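Local coordinates for protein TSC1 N-terminal domain (Chaetomium thermophilum, PDB 7A0M) that probably serves as the lipid-binding N-terminal part of the TSC1 subunit, helping bring the TSC complex to lysosomal phosphoinositides for mTORC1 regulation, at residues Q234-T244 with W306-G317. Residues are numbered along the deposited sequence; the frame is centred on the assembly and turned at random.
Sequences QSLQKDESTFT and WDKVLLDPDYDG
W306 and V309 meet D239 at the link between helices 228-238 and 242-255 of this all-helical domain: a loop, extended as far as L311, lies along it, illustrating how irregular chain can be fastened to the connection between two consecutive helices. W306 can be followed outward from CB, which sits near Q234 OE1. CG and CD1 then run beside K238 CD, 3.7 Å from CD1, while CD2 and CE3 lie under Q234 CG, a CH-pi contact over the six-membered ring, with the amide of Q234 tilted only 19° from the indole plane. Further out, CZ2 reaches S235 N and CB. On the pyrrole edge, NE1 donates to D239 OD1 at 3.2 Å, nearly within the indole plane. V309 N grips the same oxygen at 2.9 Å from the opposite face of the carboxylate, and R202 of helix 199-214 adds a salt bridge; together these probably favour the charged form of D239.

Past the helix end, V309 O receives E240 N in a nearly straight bond of 2.9 Å, and more weakly S241 N. K308, its chain bent at chi3 (-47°), swings NZ onto E240 OE2 in a salt bridge of 2.7 Å, approaching from above the carboxylate plane.

S241 caps the start of helix 242-255, its OG accepting weak bonds from F243 N and T244 N; D316 adds a bond of its own from the loop, OD1 taking F243 N at 3.0 Å. The positive end of the helix would be expected to stabilise this carboxylate. T242 OG1 donates to G317 O and is also hydrogen-bonded with W280 NE1. D316 OD2 is shared by S241 OG, 2.7 Å away on the syn side, and by D312 N on the anti side.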
ATOM      1  N   GLN B 234       3.589  15.342  26.023  1.00 51.65           N
ATOM      2  CA  GLN B 234       3.849  14.844  27.370  1.00 51.21           C
ATOM      3  C   GLN B 234       2.674  14.029  27.897  1.00 53.79           C
ATOM      4  O   GLN B 234       2.871  13.005  28.561  1.00 56.60           O
ATOM      5  CB  GLN B 234       4.166  16.013  28.300  1.00 53.37           C
ATOM      6  CG  GLN B 234       4.677  15.614  29.667  1.00 56.88           C
ATOM      7  CD  GLN B 234       5.591  16.662  30.268  1.00 78.87           C
ATOM      8  OE1 GLN B 234       6.096  16.497  31.379  1.00 87.76           O
ATOM      9  NE2 GLN B 234       5.839  17.734  29.520  1.00 84.11           N
ATOM     10  N   SER B 235       1.445  14.473  27.622  1.00 51.48           N
ATOM     11  CA  SER B 235       0.275  13.678  27.982  1.00 52.49           C
ATOM     12  C   SER B 235       0.267  12.346  27.243  1.00 50.45           C
ATOM     13  O   SER B 235      -0.067  11.306  27.822  1.00 62.96           O
ATOM     14  CB  SER B 235      -1.003  14.462  27.687  1.00 40.25           C
ATOM     15  OG  SER B 235      -2.156  13.681  27.956  1.00 48.20           O
ATOM     16  N   LEU B 236       0.631  12.361  25.958  1.00 42.60           N
ATOM     17  CA  LEU B 236       0.657  11.130  25.173  1.00 52.28           C
ATOM     18  C   LEU B 236       1.694  10.143  25.697  1.00 54.21           C
ATOM     19  O   LEU B 236       1.544   8.931  25.509  1.00 46.19           O
ATOM     20  CB  LEU B 236       0.929  11.462  23.707  1.00 53.16           C
ATOM     21  CG  LEU B 236      -0.218  12.128  22.943  1.00 50.45           C
ATOM     22  CD1 LEU B 236       0.303  12.847  21.712  1.00 43.66           C
ATOM     23  CD2 LEU B 236      -1.265  11.099  22.552  1.00 60.23           C
ATOM     24  N   GLN B 237       2.747  10.636  26.351  1.00 57.96           N
ATOM     25  CA  GLN B 237       3.802   9.766  26.857  1.00 55.62           C
ATOM     26  C   GLN B 237       3.552   9.278  28.277  1.00 56.79           C
ATOM     27  O   GLN B 237       4.055   8.211  28.649  1.00 56.46           O
ATOM     28  CB  GLN B 237       5.154  10.486  26.824  1.00 59.09           C
ATOM     29  CG  GLN B 237       5.719  10.734  25.440  1.00 63.45           C
ATOM     30  CD  GLN B 237       7.074  11.412  25.497  1.00 71.24           C
ATOM     31  OE1 GLN B 237       7.292  12.449  24.874  1.00 74.96           O
ATOM     32  NE2 GLN B 237       7.997  10.822  26.247  1.00 68.56           N
ATOM     33  N   LYS B 238       2.797  10.023  29.079  1.00 48.43           N
ATOM     34  CA  LYS B 238       2.721   9.751  30.511  1.00 54.76           C
ATOM     35  C   LYS B 238       1.326   9.418  31.011  1.00 64.90           C
ATOM     36  O   LYS B 238       1.185   8.539  31.864  1.00 66.53           O
ATOM     37  CB  LYS B 238       3.257  10.953  31.304  1.00 57.77           C
ATOM     38  CG  LYS B 238       4.708  11.297  31.017  1.00 53.91           C
ATOM     39  CD  LYS B 238       5.109  12.579  31.725  1.00 55.71           C
ATOM     40  CE  LYS B 238       6.547  12.958  31.418  1.00 61.44           C
ATOM     41  NZ  LYS B 238       7.036  14.030  32.328  1.00 69.37           N
ATOM     42  N   ASP B 239       0.291  10.101  30.523  1.00 67.47           N
ATOM     43  CA  ASP B 239      -1.055   9.851  31.021  1.00 66.65           C
ATOM     44  C   ASP B 239      -1.464   8.405  30.765  1.00 58.03           C
ATOM     45  O   ASP B 239      -1.063   7.783  29.778  1.00 47.30           O
ATOM     46  CB  ASP B 239      -2.056  10.808  30.375  1.00 59.29           C
ATOM     47  CG  ASP B 239      -1.955  12.216  30.931  1.00 65.56           C
ATOM     48  OD1 ASP B 239      -1.472  12.370  32.072  1.00 68.64           O
ATOM     49  OD2 ASP B 239      -2.368  13.167  30.235  1.00 60.46           O
ATOM     50  N   GLU B 240      -2.281   7.872  31.672  1.00 64.78           N
ATOM     51  CA  GLU B 240      -2.642   6.464  31.653  1.00 68.58           C
ATOM     52  C   GLU B 240      -4.122   6.228  31.393  1.00 67.00           C
ATOM     53  O   GLU B 240      -4.550   5.068  31.354  1.00 63.06           O
ATOM     54  CB  GLU B 240      -2.235   5.806  32.979  1.00 66.36           C
ATOM     55  CG  GLU B 240      -0.750   5.941  33.285  1.00 70.00           C
ATOM     56  CD  GLU B 240      -0.366   5.359  34.630  1.00 73.22           C
ATOM     57  OE1 GLU B 240      -1.269   4.908  35.366  1.00 78.38           O
ATOM     58  OE2 GLU B 240       0.840   5.358  34.952  1.00 71.09           O
ATOM     59  N   SER B 241      -4.911   7.283  31.214  1.00 67.94           N
ATOM     60  CA  SER B 241      -6.312   7.149  30.844  1.00 65.76           C
ATOM     61  C   SER B 241      -6.426   7.018  29.330  1.00 56.90           C
ATOM     62  O   SER B 241      -5.907   7.859  28.588  1.00 60.47           O
ATOM     63  CB  SER B 241      -7.123   8.350  31.336  1.00 72.63           C
ATOM     64  OG  SER B 241      -8.440   8.322  30.814  1.00 73.68           O
ATOM     65  N   THR B 242      -7.094   5.954  28.877  1.00 60.65           N
ATOM     66  CA  THR B 242      -7.302   5.765  27.445  1.00 64.36           C
ATOM     67  C   THR B 242      -8.059   6.942  26.839  1.00 64.65           C
ATOM     68  O   THR B 242      -7.785   7.349  25.704  1.00 60.47           O
ATOM     69  CB  THR B 242      -8.052   4.458  27.189  1.00 61.05           C
ATOM     70  OG1 THR B 242      -7.417   3.393  27.907  1.00 69.33           O
ATOM     71  CG2 THR B 242      -8.057   4.126  25.703  1.00 52.91           C
ATOM     72  N   PHE B 243      -9.010   7.504  27.588  1.00 61.29           N
ATOM     73  CA  PHE B 243      -9.791   8.628  27.083  1.00 60.07           C
ATOM     74  C   PHE B 243      -8.932   9.878  26.927  1.00 56.84           C
ATOM     75  O   PHE B 243      -9.027  10.580  25.914  1.00 50.79           O
ATOM     76  CB  PHE B 243     -10.972   8.895  28.017  1.00 67.27           C
ATOM     77  CG  PHE B 243     -11.925   9.938  27.512  1.00 73.62           C
ATOM     78  CD1 PHE B 243     -12.892   9.616  26.574  1.00 72.87           C
ATOM     79  CD2 PHE B 243     -11.867  11.237  27.989  1.00 74.29           C
ATOM     80  CE1 PHE B 243     -13.775  10.574  26.111  1.00 69.51           C
ATOM     81  CE2 PHE B 243     -12.748  12.198  27.531  1.00 73.59           C
ATOM     82  CZ  PHE B 243     -13.702  11.867  26.590  1.00 68.39           C
ATOM     83  N   THR B 244      -8.092  10.174  27.922  1.00 60.88           N
ATOM     84  CA  THR B 244      -7.265  11.375  27.867  1.00 53.03           C
ATOM     85  C   THR B 244      -6.266  11.302  26.718  1.00 57.25           C
ATOM     86  O   THR B 244      -6.126  12.251  25.938  1.00 55.38           O
ATOM     87  CB  THR B 244      -6.536  11.572  29.196  1.00 50.01           C
ATOM     88  OG1 THR B 244      -7.484  11.545  30.271  1.00 44.04           O
ATOM     89  CG2 THR B 244      -5.804  12.906  29.208  1.00 46.71           C
ATOM     90  N   TRP B 306       4.754  16.575  36.306  1.00 84.16           N
ATOM     91  CA  TRP B 306       3.613  16.334  35.435  1.00 75.04           C
ATOM     92  C   TRP B 306       2.542  15.630  36.250  1.00 77.60           C
ATOM     93  O   TRP B 306       2.824  14.619  36.898  1.00 72.71           O
ATOM     94  CB  TRP B 306       4.000  15.490  34.212  1.00 67.72           C
ATOM     95  CG  TRP B 306       2.842  15.225  33.288  1.00 62.20           C
ATOM     96  CD1 TRP B 306       2.079  14.090  33.226  1.00 65.84           C
ATOM     97  CD2 TRP B 306       2.297  16.126  32.318  1.00 54.67           C
ATOM     98  NE1 TRP B 306       1.103  14.228  32.265  1.00 65.70           N
ATOM     99  CE2 TRP B 306       1.216  15.469  31.696  1.00 56.08           C
ATOM    100  CE3 TRP B 306       2.623  17.422  31.912  1.00 52.72           C
ATOM    101  CZ2 TRP B 306       0.461  16.068  30.689  1.00 48.38           C
ATOM    102  CZ3 TRP B 306       1.874  18.012  30.915  1.00 58.36           C
ATOM    103  CH2 TRP B 306       0.806  17.337  30.314  1.00 52.96           C
ATOM    104  N   ASP B 307       1.327  16.167  36.216  1.00 78.99           N
ATOM    105  CA  ASP B 307       0.206  15.605  36.964  1.00 68.03           C
ATOM    106  C   ASP B 307      -0.514  14.642  36.033  1.00 79.01           C
ATOM    107  O   ASP B 307      -1.304  15.055  35.181  1.00 85.96           O
ATOM    108  CB  ASP B 307      -0.716  16.715  37.456  1.00 76.50           C
ATOM    109  CG  ASP B 307      -1.681  16.247  38.525  1.00 80.28           C
ATOM    110  OD1 ASP B 307      -1.467  15.146  39.071  1.00 78.26           O
ATOM    111  OD2 ASP B 307      -2.648  16.979  38.825  1.00 82.38           O
ATOM    112  N   LYS B 308      -0.237  13.351  36.195  1.00 78.19           N
ATOM    113  CA  LYS B 308      -0.793  12.343  35.306  1.00 74.90           C
ATOM    114  C   LYS B 308      -2.280  12.147  35.562  1.00 77.28           C
ATOM    115  O   LYS B 308      -2.746  12.212  36.703  1.00 70.93           O
ATOM    116  CB  LYS B 308      -0.067  11.011  35.488  1.00 73.48           C
ATOM    117  CG  LYS B 308       1.408  11.032  35.126  1.00 75.21           C
ATOM    118  CD  LYS B 308       1.964   9.616  35.062  1.00 73.17           C
ATOM    119  CE  LYS B 308       1.538   8.795  36.274  1.00 75.63           C
ATOM    120  NZ  LYS B 308       2.018   7.387  36.195  1.00 83.13           N
ATOM    121  N   VAL B 309      -3.023  11.891  34.492  1.00 75.49           N
ATOM    122  CA  VAL B 309      -4.383  11.384  34.602  1.00 74.30           C
ATOM    123  C   VAL B 309      -4.297   9.864  34.619  1.00 68.36           C
ATOM    124  O   VAL B 309      -3.793   9.250  33.671  1.00 65.53           O
ATOM    125  CB  VAL B 309      -5.265  11.878  33.445  1.00 67.76           C
ATOM    126  CG1 VAL B 309      -6.673  11.312  33.574  1.00 60.81           C
ATOM    127  CG2 VAL B 309      -5.293  13.396  33.410  1.00 73.10           C
ATOM    128  N   LEU B 310      -4.786   9.255  35.693  1.00 63.97           N
ATOM    129  CA  LEU B 310      -4.676   7.816  35.856  1.00 63.33           C
ATOM    130  C   LEU B 310      -5.751   7.109  35.037  1.00 70.13           C
ATOM    131  O   LEU B 310      -6.668   7.728  34.491  1.00 70.72           O
ATOM    132  CB  LEU B 310      -4.775   7.436  37.332  1.00 69.46           C
ATOM    133  CG  LEU B 310      -3.843   8.211  38.267  1.00 74.49           C
ATOM    134  CD1 LEU B 310      -4.050   7.788  39.713  1.00 75.68           C
ATOM    135  CD2 LEU B 310      -2.386   8.043  37.851  1.00 81.39           C
ATOM    136  N   LEU B 311      -5.627   5.787  34.951  1.00 72.41           N
ATOM    137  CA  LEU B 311      -6.612   4.997  34.228  1.00 72.54           C
ATOM    138  C   LEU B 311      -7.952   5.072  34.945  1.00 73.47           C
ATOM    139  O   LEU B 311      -8.034   4.859  36.159  1.00 77.03           O
ATOM    140  CB  LEU B 311      -6.150   3.546  34.112  1.00 77.51           C
ATOM    141  CG  LEU B 311      -7.036   2.600  33.297  1.00 83.74           C
ATOM    142  CD1 LEU B 311      -6.762   2.741  31.807  1.00 80.28           C
ATOM    143  CD2 LEU B 311      -6.844   1.158  33.746  1.00 87.10           C
ATOM    144  N   ASP B 312      -9.004   5.384  34.190  1.00 79.22           N
ATOM    145  CA  ASP B 312     -10.357   5.426  34.724  1.00 86.60           C
ATOM    146  C   ASP B 312     -11.029   4.083  34.468  1.00 85.07           C
ATOM    147  O   ASP B 312     -11.460   3.806  33.342  1.00 82.64           O
ATOM    148  CB  ASP B 312     -11.157   6.567  34.092  1.00 90.08           C
ATOM    149  CG  ASP B 312     -12.512   6.768  34.749  1.00 96.42           C
ATOM    150  OD1 ASP B 312     -12.788   6.109  35.773  1.00 97.66           O
ATOM    151  OD2 ASP B 312     -13.300   7.592  34.239  1.00100.90           O
ATOM    152  N   PRO B 313     -11.137   3.225  35.488  1.00 89.15           N
ATOM    153  CA  PRO B 313     -11.676   1.875  35.266  1.00 94.81           C
ATOM    154  C   PRO B 313     -13.126   1.854  34.809  1.00100.55           C
ATOM    155  O   PRO B 313     -13.594   0.790  34.381  1.00103.06           O
ATOM    156  CB  PRO B 313     -11.524   1.203  36.639  1.00 99.83           C
ATOM    157  CG  PRO B 313     -10.539   2.044  37.384  1.00 98.82           C
ATOM    158  CD  PRO B 313     -10.754   3.439  36.892  1.00 93.55           C
ATOM    159  N   ASP B 314     -13.854   2.968  34.889  1.00101.81           N
ATOM    160  CA  ASP B 314     -15.273   2.950  34.529  1.00107.25           C
ATOM    161  C   ASP B 314     -15.470   2.974  33.015  1.00109.76           C
ATOM    162  O   ASP B 314     -16.345   2.273  32.499  1.00116.19           O
ATOM    163  CB  ASP B 314     -16.000   4.124  35.189  1.00107.24           C
ATOM    164  CG  ASP B 314     -16.022   4.020  36.691  1.00110.47           C
ATOM    165  OD1 ASP B 314     -14.972   4.296  37.305  1.00109.74           O
ATOM    166  OD2 ASP B 314     -17.084   3.678  37.257  1.00111.05           O
ATOM    167  N   TYR B 315     -14.675   3.773  32.281  1.00104.32           N
ATOM    168  CA  TYR B 315     -14.859   3.909  30.833  1.00100.87           C
ATOM    169  C   TYR B 315     -13.637   3.619  29.991  1.00 92.06           C
ATOM    170  O   TYR B 315     -13.806   3.409  28.786  1.00 88.58           O
ATOM    171  CB  TYR B 315     -15.382   5.296  30.419  1.00108.92           C
ATOM    172  CG  TYR B 315     -16.810   5.628  30.810  1.00120.80           C
ATOM    173  CD1 TYR B 315     -17.705   4.627  31.155  1.00123.33           C
ATOM    174  CD2 TYR B 315     -17.290   6.937  30.725  1.00122.89           C
ATOM    175  CE1 TYR B 315     -19.007   4.916  31.488  1.00124.02           C
ATOM    176  CE2 TYR B 315     -18.591   7.236  31.045  1.00124.91           C
ATOM    177  CZ  TYR B 315     -19.445   6.225  31.425  1.00126.58           C
ATOM    178  OH  TYR B 315     -20.748   6.517  31.742  1.00130.79           O
ATOM    179  N   ASP B 316     -12.429   3.603  30.545  1.00 88.77           N
ATOM    180  CA  ASP B 316     -11.246   3.501  29.698  1.00 85.61           C
ATOM    181  C   ASP B 316     -11.092   2.095  29.128  1.00 84.85           C
ATOM    182  O   ASP B 316     -11.094   1.108  29.869  1.00 86.33           O
ATOM    183  CB  ASP B 316      -9.988   3.895  30.478  1.00 78.63           C
ATOM    184  CG  ASP B 316      -9.851   5.388  30.650  1.00 73.70           C
ATOM    185  OD1 ASP B 316     -10.417   6.141  29.830  1.00 69.34           O
ATOM    186  OD2 ASP B 316      -9.195   5.812  31.623  1.00 76.57           O
ATOM    187  N   GLY B 317     -10.955   2.016  27.805  1.00 81.67           N
ATOM    188  CA  GLY B 317     -10.753   0.760  27.120  1.00 79.82           C
ATOM    189  C   GLY B 317      -9.296   0.327  27.082  1.00 80.30           C
ATOM    190  O   GLY B 317      -8.418   0.913  27.718  1.00 78.61           O
TER